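Long-range contact in argininosuccinate lyase (Chelativorans sp., PDB 6RXA), which is EDDS lyase, a C–N lyase of the aspartase/fumarase superfamily, and probably also cleaves argininosuccinate to fumarate and arginine: residues 120-124 with 326-332. The protein carries 2 engineered substitutions. Where two conformers were deposited one is given. Residue numbers count along the deposited sequence, not the author numbering.
Sequences KRMFL and ELEPRSI
In the mainly helical fold of the aspartase/fumarase superfamily, one face of helix 112-147 packs against the loop leading into helix 329-348 and its first turn. Residues 120-124 are regular helix, whereas 326-328 are extended and Glu328 occupies the N-cap. Pro329 suits the first turn that follows, where its missing N-H costs no helical bond and its phi of -53° is already helical. The CA atoms of Lys120 and Glu326 lie 9.0 Å apart, those of Leu124 and Leu327 8.4 Å.

The CA-to-CB bond of Phe123 (chi1 t) points toward 326-332, and its broad ring meets three residues: CZ is 3.6 Å from Pro329 CG, and CE2 is 4.3 Å from Ile332 CD1, while Leu327 O approaches the ring edge. Helix 35-56 flanks this cluster through Ala38. One turn back, Lys120 (t, p, t, m) uses its long aliphatic chain to span the gap; NZ lies 3.6 Å from Glu326 CB and 3.1 Å from Leu327 N, but NZ and this amide are both donors and cannot bond. The Glu326 carboxylate instead forms a salt bridge with Lys297 of the second subunit. Leucine's branched tip suits the buried seam beside His241: Leu327 CD2 sits 4.1 Å from Leu124 CD2, which also touches Ile332 CD1 at 4.0 Å.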
loop_
_atom_site.group_PDB
_atom_site.type_symbol
_atom_site.label_atom_id
_atom_site.label_comp_id
_atom_site.label_asym_id
_atom_site.label_seq_id
_atom_site.Cartn_x
_atom_site.Cartn_y
_atom_site.Cartn_z
ATOM N N LYS A 120 -15.931 11.701 15.172
ATOM C CA LYS A 120 -14.920 10.706 14.810
ATOM C C LYS A 120 -13.758 10.736 15.790
ATOM O O LYS A 120 -13.254 9.685 16.207
ATOM C CB LYS A 120 -14.399 10.951 13.390
ATOM C CG LYS A 120 -13.287 9.968 12.896
ATOM C CD LYS A 120 -13.881 8.603 12.501
ATOM C CE LYS A 120 -12.841 7.525 12.197
ATOM N NZ LYS A 120 -12.110 7.799 10.934
ATOM N N ARG A 121 -13.333 11.937 16.195
ATOM C CA ARG A 121 -12.260 12.054 17.175
ATOM C C ARG A 121 -12.659 11.445 18.518
ATOM O O ARG A 121 -11.843 10.785 19.173
ATOM C CB ARG A 121 -11.858 13.521 17.354
ATOM C CG ARG A 121 -11.009 14.113 16.234
ATOM C CD ARG A 121 -10.918 15.635 16.408
ATOM N NE ARG A 121 -10.018 16.227 15.422
ATOM C CZ ARG A 121 -8.695 16.280 15.557
ATOM N NH1 ARG A 121 -8.115 15.795 16.641
ATOM N NH2 ARG A 121 -7.967 16.827 14.598
ATOM N N MET A 122 -13.904 11.663 18.961
ATOM C CA MET A 122 -14.318 11.081 20.234
ATOM C C MET A 122 -14.354 9.559 20.159
ATOM O O MET A 122 -13.963 8.870 21.112
ATOM C CB MET A 122 -15.686 11.628 20.626
ATOM C CG MET A 122 -15.678 13.103 20.957
ATOM S SD MET A 122 -17.314 13.716 21.430
ATOM C CE MET A 122 -17.453 13.104 23.093
ATOM N N PHE A 123 -14.821 9.020 19.035
ATOM C CA PHE A 123 -14.786 7.580 18.822
ATOM C C PHE A 123 -13.353 7.062 18.829
ATOM O O PHE A 123 -13.037 6.118 19.560
ATOM C CB PHE A 123 -15.475 7.236 17.497
ATOM C CG PHE A 123 -15.216 5.837 17.033
ATOM C CD1 PHE A 123 -15.726 4.763 17.735
ATOM C CD2 PHE A 123 -14.454 5.603 15.905
ATOM C CE1 PHE A 123 -15.461 3.470 17.322
ATOM C CE2 PHE A 123 -14.200 4.303 15.481
ATOM C CZ PHE A 123 -14.708 3.250 16.190
ATOM N N LEU A 124 -12.468 7.672 18.030
ATOM C CA LEU A 124 -11.084 7.210 17.971
ATOM C C LEU A 124 -10.396 7.353 19.323
ATOM O O LEU A 124 -9.575 6.507 19.704
ATOM C CB LEU A 124 -10.290 7.937 16.888
ATOM C CG LEU A 124 -10.747 7.669 15.458
ATOM C CD1 LEU A 124 -9.923 8.479 14.459
ATOM C CD2 LEU A 124 -10.701 6.178 15.119
ATOM N N GLU A 326 -11.886 6.502 6.008
ATOM C CA GLU A 326 -11.972 6.503 7.456
ATOM C C GLU A 326 -11.268 5.280 8.037
ATOM O O GLU A 326 -11.026 4.280 7.349
ATOM C CB GLU A 326 -13.444 6.499 7.886
ATOM C CG GLU A 326 -14.188 7.783 7.521
ATOM C CD GLU A 326 -15.616 7.552 7.029
ATOM O OE1 GLU A 326 -15.865 6.575 6.290
ATOM O OE2 GLU A 326 -16.496 8.357 7.380
ATOM N N LEU A 327 -10.954 5.363 9.333
ATOM C CA LEU A 327 -10.540 4.200 10.108
ATOM C C LEU A 327 -11.783 3.617 10.772
ATOM O O LEU A 327 -12.434 4.296 11.575
ATOM C CB LEU A 327 -9.517 4.578 11.172
ATOM C CG LEU A 327 -8.958 3.416 11.994
ATOM C CD1 LEU A 327 -8.331 2.323 11.126
ATOM C CD2 LEU A 327 -7.930 3.947 13.024
ATOM N N GLU A 328 -12.124 2.395 10.419
ATOM C CA GLU A 328 -13.430 1.848 10.763
ATOM C C GLU A 328 -13.382 0.936 11.974
ATOM O O GLU A 328 -12.350 0.338 12.301
ATOM C CB GLU A 328 -13.987 1.085 9.563
ATOM C CG GLU A 328 -14.027 1.969 8.323
ATOM C CD GLU A 328 -15.107 1.600 7.349
ATOM O OE1 GLU A 328 -14.785 1.375 6.163
ATOM O OE2 GLU A 328 -16.277 1.543 7.768
ATOM N N PRO A 329 -14.512 0.800 12.660
ATOM C CA PRO A 329 -14.544 -0.030 13.870
ATOM C C PRO A 329 -14.013 -1.439 13.673
ATOM O O PRO A 329 -13.294 -1.955 14.542
ATOM C CB PRO A 329 -16.034 -0.016 14.253
ATOM C CG PRO A 329 -16.537 1.285 13.727
ATOM C CD PRO A 329 -15.789 1.512 12.432
ATOM N N ARG A 330 -14.357 -2.095 12.565
ATOM C CA ARG A 330 -13.937 -3.480 12.390
ATOM C C ARG A 330 -12.417 -3.610 12.369
ATOM O O ARG A 330 -11.886 -4.631 12.811
ATOM C CB ARG A 330 -14.555 -4.099 11.138
ATOM C CG ARG A 330 -14.198 -3.459 9.818
ATOM C CD ARG A 330 -14.970 -4.147 8.678
ATOM N NE ARG A 330 -16.423 -4.043 8.852
ATOM C CZ ARG A 330 -17.206 -5.005 9.347
ATOM N NH1 ARG A 330 -16.704 -6.180 9.722
ATOM N NH2 ARG A 330 -18.508 -4.789 9.465
ATOM N N SER A 331 -11.704 -2.600 11.869
ATOM C CA SER A 331 -10.248 -2.658 11.862
ATOM C C SER A 331 -9.695 -2.602 13.278
ATOM O O SER A 331 -8.806 -3.379 13.646
ATOM C CB SER A 331 -9.712 -1.510 11.013
ATOM O OG SER A 331 -8.311 -1.511 10.974
ATOM N N ILE A 332 -10.208 -1.687 14.097
ATOM C CA ILE A 332 -9.742 -1.615 15.470
ATOM C C ILE A 332 -10.133 -2.876 16.218
ATOM O O ILE A 332 -9.350 -3.419 17.006
ATOM C CB ILE A 332 -10.256 -0.336 16.154
ATOM C CG1 ILE A 332 -9.707 0.885 15.416
ATOM C CG2 ILE A 332 -9.830 -0.324 17.604
ATOM C CD1 ILE A 332 -10.453 2.192 15.728
#